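Acetyl xylan esterase (Metagenome, PDB 6XYC) probably removes acetyl and feruloyl groups from complex xylans by hydrolysing their ester bonds, as a bifunctional carbohydrate esterase of the alpha/beta hydrolase superfamily. Local coordinates at residues S48-N53 / G123-A128; N78-M83 / W87-Q92; D219-I224 / T280-K285. All blocks are in the same frame, centred on the assembly; numbering follows the deposited sequence.

Interaction 1 (S48-N53 / G123-A128); sequences SAWFAN and GGHLSA. With AES (4-(2-aminoethyl)benzenesulfonyl fluoride), chain B.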
loop_
_atom_site.group_PDB
_atom_site.type_symbol
_atom_site.label_atom_id
_atom_site.label_comp_id
_atom_site.label_asym_id
_atom_site.label_seq_id
_atom_site.Cartn_x
_atom_site.Cartn_y
_atom_site.Cartn_z
ATOM N N SER A 48 3.008 -6.765 7.451
ATOM C CA SER A 48 2.854 -8.042 8.139
ATOM C C SER A 48 3.496 -9.194 7.381
ATOM O O SER A 48 3.146 -10.355 7.613
ATOM C CB SER A 48 1.372 -8.357 8.334
ATOM O OG SER A 48 0.780 -8.741 7.097
ATOM N N ALA A 49 4.433 -8.892 6.478
ATOM C CA ALA A 49 4.988 -9.901 5.574
ATOM C C ALA A 49 3.866 -10.652 4.856
ATOM O O ALA A 49 3.984 -11.842 4.555
ATOM C CB ALA A 49 5.906 -10.871 6.320
ATOM N N TRP A 50 2.756 -9.949 4.604
ATOM C CA TRP A 50 1.549 -10.453 3.943
ATOM C C TRP A 50 0.784 -11.482 4.776
ATOM O O TRP A 50 -0.205 -12.046 4.287
ATOM C CB TRP A 50 1.863 -11.055 2.565
ATOM C CG TRP A 50 2.486 -10.068 1.614
ATOM C CD1 TRP A 50 1.875 -8.999 1.027
ATOM C CD2 TRP A 50 3.840 -10.061 1.149
ATOM N NE1 TRP A 50 2.766 -8.320 0.232
ATOM C CE2 TRP A 50 3.980 -8.954 0.286
ATOM C CE3 TRP A 50 4.950 -10.880 1.380
ATOM C CZ2 TRP A 50 5.182 -8.648 -0.346
ATOM C CZ3 TRP A 50 6.140 -10.574 0.751
ATOM C CH2 TRP A 50 6.250 -9.467 -0.097
ATOM N N PHE A 51 1.187 -11.717 6.033
ATOM C CA PHE A 51 0.595 -12.805 6.806
ATOM C C PHE A 51 -0.687 -12.397 7.529
ATOM O O PHE A 51 -1.522 -13.259 7.820
ATOM C CB PHE A 51 1.578 -13.343 7.855
ATOM C CG PHE A 51 2.679 -14.208 7.298
ATOM C CD1 PHE A 51 2.421 -15.164 6.329
ATOM C CD2 PHE A 51 3.979 -14.058 7.765
ATOM C CE1 PHE A 51 3.439 -15.954 5.821
ATOM C CE2 PHE A 51 5.004 -14.840 7.265
ATOM C CZ PHE A 51 4.732 -15.797 6.296
ATOM N N ALA A 52 -0.861 -11.119 7.855
ATOM C CA ALA A 52 -1.972 -10.703 8.707
ATOM C C ALA A 52 -3.191 -10.331 7.870
ATOM O O ALA A 52 -3.065 -9.737 6.795
ATOM C CB ALA A 52 -1.567 -9.520 9.588
ATOM N N ASN A 53 -4.375 -10.687 8.374
ATOM C CA ASN A 53 -5.631 -10.348 7.714
ATOM C C ASN A 53 -6.542 -9.497 8.593
ATOM O O ASN A 53 -7.720 -9.321 8.259
ATOM C CB ASN A 53 -6.368 -11.625 7.279
ATOM C CG ASN A 53 -6.805 -12.492 8.457
ATOM O OD1 ASN A 53 -6.686 -12.102 9.618
ATOM N ND2 ASN A 53 -7.315 -13.679 8.150
ATOM N N GLY A 123 2.616 -3.630 3.349
ATOM C CA GLY A 123 1.621 -2.639 2.972
ATOM C C GLY A 123 2.168 -1.584 2.031
ATOM O O GLY A 123 1.434 -1.042 1.200
ATOM N N GLY A 124 3.458 -1.266 2.153
ATOM C CA GLY A 124 4.100 -0.416 1.166
ATOM C C GLY A 124 4.244 -1.102 -0.174
ATOM O O GLY A 124 4.143 -0.455 -1.222
ATOM N N HIS A 125 4.481 -2.415 -0.159
ATOM C CA HIS A 125 4.486 -3.206 -1.386
ATOM C C HIS A 125 3.136 -3.136 -2.092
ATOM O O HIS A 125 3.066 -2.897 -3.303
ATOM C CB HIS A 125 4.853 -4.649 -1.043
ATOM C CG HIS A 125 4.464 -5.650 -2.083
ATOM N ND1 HIS A 125 3.238 -6.282 -2.089
ATOM C CD2 HIS A 125 5.155 -6.154 -3.132
ATOM C CE1 HIS A 125 3.186 -7.121 -3.108
ATOM N NE2 HIS A 125 4.335 -7.061 -3.759
ATOM N N LEU A 126 2.046 -3.333 -1.342
ATOM C CA LEU A 126 0.721 -3.292 -1.949
ATOM C C LEU A 126 0.378 -1.889 -2.435
ATOM O O LEU A 126 -0.239 -1.726 -3.493
ATOM C CB LEU A 126 -0.317 -3.799 -0.943
ATOM C CG LEU A 126 -0.160 -5.281 -0.597
ATOM C CD1 LEU A 126 -1.008 -5.704 0.572
ATOM C CD2 LEU A 126 -0.469 -6.143 -1.837
ATOM N N SER A 127 0.778 -0.864 -1.683
ATOM C CA SER A 127 0.551 0.512 -2.110
ATOM C C SER A 127 1.293 0.806 -3.410
ATOM O O SER A 127 0.723 1.357 -4.357
ATOM C CB SER A 127 0.994 1.477 -1.005
ATOM O OG SER A 127 0.167 1.347 0.134
ATOM N N ALA A 128 2.576 0.442 -3.472
ATOM C CA ALA A 128 3.334 0.626 -4.705
ATOM C C ALA A 128 2.731 -0.182 -5.843
ATOM O O ALA A 128 2.709 0.274 -6.995
ATOM C CB ALA A 128 4.797 0.237 -4.489
HETATM C C3 AES B . 9.633 -9.419 5.767
HETATM C C2 AES B . 8.969 -8.321 6.227
HETATM C C1 AES B . 8.102 -7.670 5.404
HETATM S S AES B . 7.262 -6.309 6.075
HETATM O O1S AES B . 5.795 -6.541 6.023
HETATM O O2S AES B . 7.474 -6.285 7.519
HETATM C C6 AES B . 7.877 -8.078 4.129
HETATM C C5 AES B . 8.548 -9.189 3.660
HETATM C C4 AES B . 9.421 -9.860 4.484
HETATM C C7 AES B . 10.203 -11.112 3.963
HETATM C C8 AES B . 11.001 -10.752 2.685
HETATM N N8 AES B . 11.944 -11.799 2.472
#

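Interaction 2 (N78-M83 / W87-Q92); sequences NHRSSM and WPAQIQ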
loop_
_atom_site.group_PDB
_atom_site.type_symbol
_atom_site.label_atom_id
_atom_site.label_comp_id
_atom_site.label_asym_id
_atom_site.label_seq_id
_atom_site.Cartn_x
_atom_site.Cartn_y
_atom_site.Cartn_z
ATOM N N ASN A 78 -8.072 -4.090 5.794
ATOM C CA ASN A 78 -7.549 -5.446 5.872
ATOM C C ASN A 78 -7.383 -6.026 4.468
ATOM O O ASN A 78 -8.019 -5.585 3.511
ATOM C CB ASN A 78 -8.479 -6.341 6.696
ATOM C CG ASN A 78 -8.382 -6.084 8.183
ATOM O OD1 ASN A 78 -7.412 -5.509 8.675
ATOM N ND2 ASN A 78 -9.398 -6.525 8.913
ATOM N N HIS A 79 -6.496 -7.012 4.354
ATOM C CA HIS A 79 -6.398 -7.844 3.164
ATOM C C HIS A 79 -6.246 -9.285 3.629
ATOM O O HIS A 79 -5.940 -9.545 4.793
ATOM C CB HIS A 79 -5.233 -7.440 2.251
ATOM C CG HIS A 79 -3.885 -7.619 2.868
ATOM N ND1 HIS A 79 -3.310 -8.855 3.060
ATOM C CD2 HIS A 79 -2.997 -6.712 3.340
ATOM C CE1 HIS A 79 -2.125 -8.701 3.623
ATOM N NE2 HIS A 79 -1.910 -7.411 3.804
ATOM N N ARG A 80 -6.486 -10.227 2.722
ATOM C CA ARG A 80 -6.416 -11.634 3.090
ATOM C C ARG A 80 -4.971 -12.051 3.346
ATOM O O ARG A 80 -4.028 -11.513 2.758
ATOM C CB ARG A 80 -7.022 -12.512 1.999
ATOM C CG ARG A 80 -8.532 -12.620 2.054
ATOM C CD ARG A 80 -9.060 -13.345 0.828
ATOM N NE ARG A 80 -8.941 -12.527 -0.370
ATOM C CZ ARG A 80 -9.147 -12.969 -1.608
ATOM N NH1 ARG A 80 -9.494 -14.232 -1.817
ATOM N NH2 ARG A 80 -9.010 -12.145 -2.640
ATOM N N SER A 81 -4.809 -13.020 4.243
ATOM C CA SER A 81 -3.488 -13.544 4.560
ATOM C C SER A 81 -2.946 -14.376 3.405
ATOM O O SER A 81 -3.690 -15.087 2.720
ATOM C CB SER A 81 -3.552 -14.404 5.828
ATOM O OG SER A 81 -2.348 -15.129 6.027
ATOM N N SER A 82 -1.636 -14.276 3.181
ATOM C CA SER A 82 -0.991 -15.150 2.212
ATOM C C SER A 82 -1.225 -16.614 2.540
ATOM O O SER A 82 -1.150 -17.460 1.642
ATOM C CB SER A 82 0.511 -14.867 2.155
ATOM O OG SER A 82 1.132 -15.172 3.390
ATOM N N MET A 83 -1.502 -16.939 3.805
ATOM C CA MET A 83 -1.725 -18.323 4.196
ATOM C C MET A 83 -3.132 -18.811 3.879
ATOM O O MET A 83 -3.364 -20.022 3.911
ATOM C CB MET A 83 -1.443 -18.489 5.691
ATOM C CG MET A 83 0.014 -18.277 6.059
ATOM S SD MET A 83 0.269 -18.311 7.836
ATOM C CE MET A 83 -0.549 -16.791 8.305
ATOM N N TRP A 87 -1.186 -14.965 -4.003
ATOM C CA TRP A 87 -1.204 -13.897 -4.990
ATOM C C TRP A 87 -2.025 -14.326 -6.205
ATOM O O TRP A 87 -1.891 -15.465 -6.665
ATOM C CB TRP A 87 0.239 -13.576 -5.394
ATOM C CG TRP A 87 0.474 -12.318 -6.160
ATOM C CD1 TRP A 87 0.859 -12.225 -7.459
ATOM C CD2 TRP A 87 0.408 -10.981 -5.658
ATOM N NE1 TRP A 87 1.015 -10.908 -7.811
ATOM C CE2 TRP A 87 0.746 -10.121 -6.721
ATOM C CE3 TRP A 87 0.087 -10.426 -4.415
ATOM C CZ2 TRP A 87 0.769 -8.732 -6.583
ATOM C CZ3 TRP A 87 0.106 -9.048 -4.283
ATOM C CH2 TRP A 87 0.439 -8.216 -5.361
ATOM N N PRO A 88 -2.852 -13.437 -6.776
ATOM C CA PRO A 88 -2.981 -11.998 -6.487
ATOM C C PRO A 88 -4.125 -11.584 -5.551
ATOM O O PRO A 88 -4.622 -10.466 -5.669
ATOM C CB PRO A 88 -3.236 -11.409 -7.869
ATOM C CG PRO A 88 -4.097 -12.508 -8.551
ATOM C CD PRO A 88 -3.649 -13.837 -7.955
ATOM N N ALA A 89 -4.525 -12.474 -4.642
ATOM C CA ALA A 89 -5.616 -12.144 -3.733
ATOM C C ALA A 89 -5.389 -10.792 -3.068
ATOM O O ALA A 89 -6.307 -9.969 -2.977
ATOM C CB ALA A 89 -5.769 -13.239 -2.676
ATOM N N GLN A 90 -4.160 -10.535 -2.621
ATOM C CA GLN A 90 -3.903 -9.368 -1.788
ATOM C C GLN A 90 -4.083 -8.061 -2.554
ATOM O O GLN A 90 -4.621 -7.089 -2.009
ATOM C CB GLN A 90 -2.497 -9.466 -1.200
ATOM C CG GLN A 90 -2.342 -10.530 -0.118
ATOM C CD GLN A 90 -2.311 -11.940 -0.672
ATOM O OE1 GLN A 90 -1.918 -12.161 -1.815
ATOM N NE2 GLN A 90 -2.736 -12.905 0.137
ATOM N N ILE A 91 -3.636 -8.005 -3.810
ATOM C CA ILE A 91 -3.836 -6.772 -4.568
ATOM C C ILE A 91 -5.283 -6.659 -5.047
ATOM O O ILE A 91 -5.818 -5.548 -5.146
ATOM C CB ILE A 91 -2.829 -6.685 -5.734
ATOM C CG1 ILE A 91 -2.937 -5.330 -6.429
ATOM C CG2 ILE A 91 -3.046 -7.810 -6.731
ATOM C CD1 ILE A 91 -2.724 -4.128 -5.504
ATOM N N GLN A 92 -5.949 -7.784 -5.321
ATOM C CA GLN A 92 -7.375 -7.734 -5.628
ATOM C C GLN A 92 -8.163 -7.192 -4.444
ATOM O O GLN A 92 -9.148 -6.464 -4.619
ATOM C CB GLN A 92 -7.890 -9.123 -6.007
ATOM C CG GLN A 92 -7.493 -9.580 -7.393
ATOM C CD GLN A 92 -8.253 -10.817 -7.820
ATOM O OE1 GLN A 92 -9.218 -11.220 -7.174
ATOM N NE2 GLN A 92 -7.819 -11.430 -8.912
HETATM O O HOH W 1 -9.131 -13.251 -5.479
#

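Interaction 3 (D219-I224 / T280-K285); sequences DPDILI and TEQSTK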
loop_
_atom_site.group_PDB
_atom_site.type_symbol
_atom_site.label_atom_id
_atom_site.label_comp_id
_atom_site.label_asym_id
_atom_site.label_seq_id
_atom_site.Cartn_x
_atom_site.Cartn_y
_atom_site.Cartn_z
ATOM N N ASP A 219 2.910 6.805 -14.228
ATOM C CA ASP A 219 2.463 6.417 -12.901
ATOM C C ASP A 219 2.276 7.651 -12.017
ATOM O O ASP A 219 2.941 8.672 -12.215
ATOM C CB ASP A 219 3.470 5.479 -12.243
ATOM C CG ASP A 219 3.511 4.119 -12.893
ATOM O OD1 ASP A 219 2.524 3.738 -13.555
ATOM O OD2 ASP A 219 4.532 3.422 -12.737
ATOM N N PRO A 220 1.381 7.581 -11.030
ATOM C CA PRO A 220 1.304 8.667 -10.043
ATOM C C PRO A 220 2.633 8.837 -9.317
ATOM O O PRO A 220 3.442 7.910 -9.220
ATOM C CB PRO A 220 0.193 8.213 -9.083
ATOM C CG PRO A 220 0.035 6.727 -9.328
ATOM C CD PRO A 220 0.403 6.510 -10.770
ATOM N N ASP A 221 2.860 10.047 -8.807
ATOM C CA ASP A 221 4.081 10.328 -8.063
ATOM C C ASP A 221 4.178 9.429 -6.836
ATOM O O ASP A 221 3.168 9.054 -6.230
ATOM C CB ASP A 221 4.119 11.789 -7.616
ATOM C CG ASP A 221 4.253 12.754 -8.775
ATOM O OD1 ASP A 221 4.167 12.315 -9.937
ATOM O OD2 ASP A 221 4.442 13.957 -8.511
ATOM N N ILE A 222 5.406 9.105 -6.443
ATOM C CA ILE A 222 5.628 8.263 -5.275
ATOM C C ILE A 222 6.647 8.912 -4.351
ATOM O O ILE A 222 7.614 9.531 -4.809
ATOM C CB ILE A 222 6.088 6.844 -5.677
ATOM C CG1 ILE A 222 6.131 5.939 -4.447
ATOM C CG2 ILE A 222 7.464 6.881 -6.341
ATOM C CD1 ILE A 222 6.329 4.459 -4.767
ATOM N N LEU A 223 6.415 8.776 -3.047
ATOM C CA LEU A 223 7.400 9.090 -2.023
ATOM C C LEU A 223 7.830 7.784 -1.370
ATOM O O LEU A 223 6.985 6.996 -0.928
ATOM C CB LEU A 223 6.826 10.048 -0.977
ATOM C CG LEU A 223 7.720 10.365 0.227
ATOM C CD1 LEU A 223 8.911 11.207 -0.153
ATOM C CD2 LEU A 223 6.892 11.062 1.304
ATOM N N ILE A 224 9.138 7.555 -1.322
ATOM C CA ILE A 224 9.716 6.330 -0.778
ATOM C C ILE A 224 10.533 6.704 0.452
ATOM O O ILE A 224 11.378 7.605 0.388
ATOM C CB ILE A 224 10.598 5.610 -1.815
ATOM C CG1 ILE A 224 9.839 5.394 -3.126
ATOM C CG2 ILE A 224 11.104 4.287 -1.253
ATOM C CD1 ILE A 224 10.750 5.157 -4.307
ATOM N N THR A 280 -0.251 16.446 0.707
ATOM C CA THR A 280 -0.883 17.757 0.581
ATOM C C THR A 280 -0.506 18.409 -0.743
ATOM O O THR A 280 -1.365 18.943 -1.452
ATOM C CB THR A 280 -0.498 18.668 1.749
ATOM O OG1 THR A 280 -1.015 18.136 2.975
ATOM C CG2 THR A 280 -1.054 20.081 1.521
ATOM N N GLU A 281 0.782 18.365 -1.092
ATOM C CA GLU A 281 1.222 18.903 -2.377
ATOM C C GLU A 281 0.548 18.174 -3.534
ATOM O O GLU A 281 0.108 18.803 -4.502
ATOM C CB GLU A 281 2.745 18.810 -2.496
ATOM C CG GLU A 281 3.506 19.555 -1.410
ATOM C CD GLU A 281 4.900 19.001 -1.171
ATOM O OE1 GLU A 281 5.656 19.626 -0.400
ATOM O OE2 GLU A 281 5.244 17.946 -1.746
ATOM N N GLN A 282 0.453 16.845 -3.448
ATOM C CA GLN A 282 -0.198 16.078 -4.504
ATOM C C GLN A 282 -1.689 16.385 -4.571
ATOM O O GLN A 282 -2.275 16.420 -5.657
ATOM C CB GLN A 282 0.025 14.583 -4.277
ATOM C CG GLN A 282 1.470 14.141 -4.408
ATOM C CD GLN A 282 1.959 14.175 -5.843
ATOM O OE1 GLN A 282 1.292 13.678 -6.751
ATOM N NE2 GLN A 282 3.131 14.764 -6.054
ATOM N N SER A 283 -2.317 16.618 -3.420
ATOM C CA SER A 283 -3.755 16.856 -3.384
ATOM C C SER A 283 -4.154 18.085 -4.190
ATOM O O SER A 283 -5.317 18.197 -4.594
ATOM C CB SER A 283 -4.219 17.007 -1.939
ATOM O OG SER A 283 -3.438 17.969 -1.252
ATOM N N THR A 284 -3.215 18.994 -4.440
ATOM C CA THR A 284 -3.492 20.250 -5.125
ATOM C C THR A 284 -3.081 20.226 -6.588
ATOM O O THR A 284 -3.800 20.761 -7.437
ATOM C CB THR A 284 -2.767 21.399 -4.421
ATOM O OG1 THR A 284 -1.354 21.276 -4.641
ATOM C CG2 THR A 284 -3.053 21.385 -2.925
ATOM N N LYS A 285 -1.939 19.620 -6.897
ATOM C CA LYS A 285 -1.440 19.550 -8.266
ATOM C C LYS A 285 -2.532 19.143 -9.249
ATOM O O LYS A 285 -3.257 18.174 -9.023
ATOM C CB LYS A 285 -0.272 18.562 -8.353
ATOM C CG LYS A 285 1.113 19.197 -8.275
ATOM C CD LYS A 285 2.202 18.156 -8.018
ATOM C CE LYS A 285 3.119 18.599 -6.888
ATOM N NZ LYS A 285 4.354 17.774 -6.775
HETATM O O HOH W 2 0.664 11.943 -8.564
#

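Interaction 1 (S48-N53 / G123-A128)
The indole of W50 meets the imidazole of H125 as an offset edge-to-face pair: W50 CZ2 stands 3.4 Å above the H125 ring plane, over its centre, and the planes are turned by 82°. The centroids of the W50 five-membered ring and the H125 ring are 4.8 Å apart. Near the plane of the indole, at the same edge, lies L126, its CG 4.3 Å from W50 NE1. The bound AES ring approaches W50 obliquely, with C5 4.0 Å from W50 CZ3. H125 turns its ring toward W50, CG being anti to the backbone N (chi1 161°); the far nitrogen, NE2, is hydrogen-bonded to I209 O, which would fix the ring's rotation, and the W87 ring also meets it.

W50 belongs to a type I' turn running from S48 to F51, closed by a backbone bond from F51 N to S48 O. S48 OG accepts from A52 N at 3.0 Å, tying the turn to what follows. Within the turn, at its second residue, A49 N donates to AES O1S at 2.8 Å in a fairly straight bond (N-H...O 161°). AES is also held by S122 N, and the two amides, one from the loop after strand 39-45 and one next to S121 of a GxSxG nucleophile-elbow pattern, form an arrangement consistent with the oxyanion hole of an alpha/beta hydrolase. S122 OG bonds to S48 N, linking the loop to the elbow region.

Helix 122-131 carries H125 and L126, and L126 also touches I45 of strand 39-45 and V94 of helix 89-103. Helix 189-193 packs against the W50 loop as well, E190 and L193 touching W50 and P189 touching A49.

Interaction 2 (N78-M83 / W87-Q92)
Two torsions bring H79 and Q90 to one acceptor. H79 CG is tucked between the backbone N and the carbonyl carbon (chi1 64°), turning ND1 back toward the chain, while Q90 bends at chi2 (75°) and swings its amide across to the loop. Both then donate to R80 O, from opposite faces of that carbonyl: H79 ND1 at 2.8 Å and Q90 NE2 at 3.2 Å, each well above the carbonyl plane. Between the two side chains, Q90 CG packs 3.7 Å from H79 ND1. Q90 NE2 has a second acceptor in A85 O.

The R80 side chain reaches over the helix start. Its guanidinium lays one face on A89 CB, which stands 3.4 Å above the plane, and R80 NH2 forms a salt bridge with D93. At the guanidinium edge a water accepts from R80 NH2 at 3.0 Å and donates to Q92 OE1, so NH2 is held by both a carboxylate and a water.

P88, after a cis peptide bond, takes the N-cap position of helix 89-103. The contact thus fastens the loop leaving strand 73-77 to the first turn of the helix it leads into, the entry to a beta-alpha-beta crossover of the alpha/beta hydrolase fold.

Interaction 3 (D219-I224 / T280-K285)
Q282 NE2 donates to D221 OD2 at 2.9 Å, the direct hydrogen bond between 219-224 and 280-285. It is moderately bent (N-H...O 150°), meeting the carboxylate oxygen on its anti side and 30° out of the carboxylate plane. The other end of the same amide is engaged too: a water donates to Q282 OE1 at 2.6 Å and accepts from D221 N at 2.9 Å. One glutamine therefore addresses both the side chain and the backbone of D221. Its chain bends at chi2 (-71°), which turns the amide so that both ends face the loop. An alanine here would remove the amide, and is likely to leave D221 OD2 and the bridging water each without a partner from the helix. K285 adds an opposite charge at a looser distance, its NZ 4.2 Å from D221 OD2, beyond a salt bridge; because this lysine also touches a crystal neighbour, its pose may owe something to the lattice.

The bond joins the last helix, 269-284, to the approach of strand 222-227 in the central sheet of the alpha/beta hydrolase fold. D221 pairs its backbone with V165 of the parallel strand 164-168, whose A164 is also touched by Q282. I222 points away from the C-terminal helix and packs on L241 and Y245 of helix 236-248, so helices lie over both faces of the sheet here.

Beyond the polar pair the contact is thin: the Q282 amide also packs against D221 CB, 3.5 Å from Q282 NE2, and the backbones stay apart, with D221 CA and Q282 CA separated by 8.0 Å.

Interactions 1 and 2 form one continuous region, their centres about 8 Å apart. Along the chain, interaction 2 is nested inside the loop closed by interaction 1, and the two meet directly: W50 O lies 2.9 Å from S82 N, a probable hydrogen bond, and N53 CB packs 3.3 Å from H79 O. Interaction 1 touches the inhibitor AES itself, whereas in interaction 2 the nearest atoms of the H79 side chain and AES are about 8 Å apart, consistent with a second-shell place behind the pocket. Interaction 3 is a surface contact on the other side of the chain's centre from interaction 2, with centres about 26 Å apart, and its centre is about 21 Å from that of interaction 1.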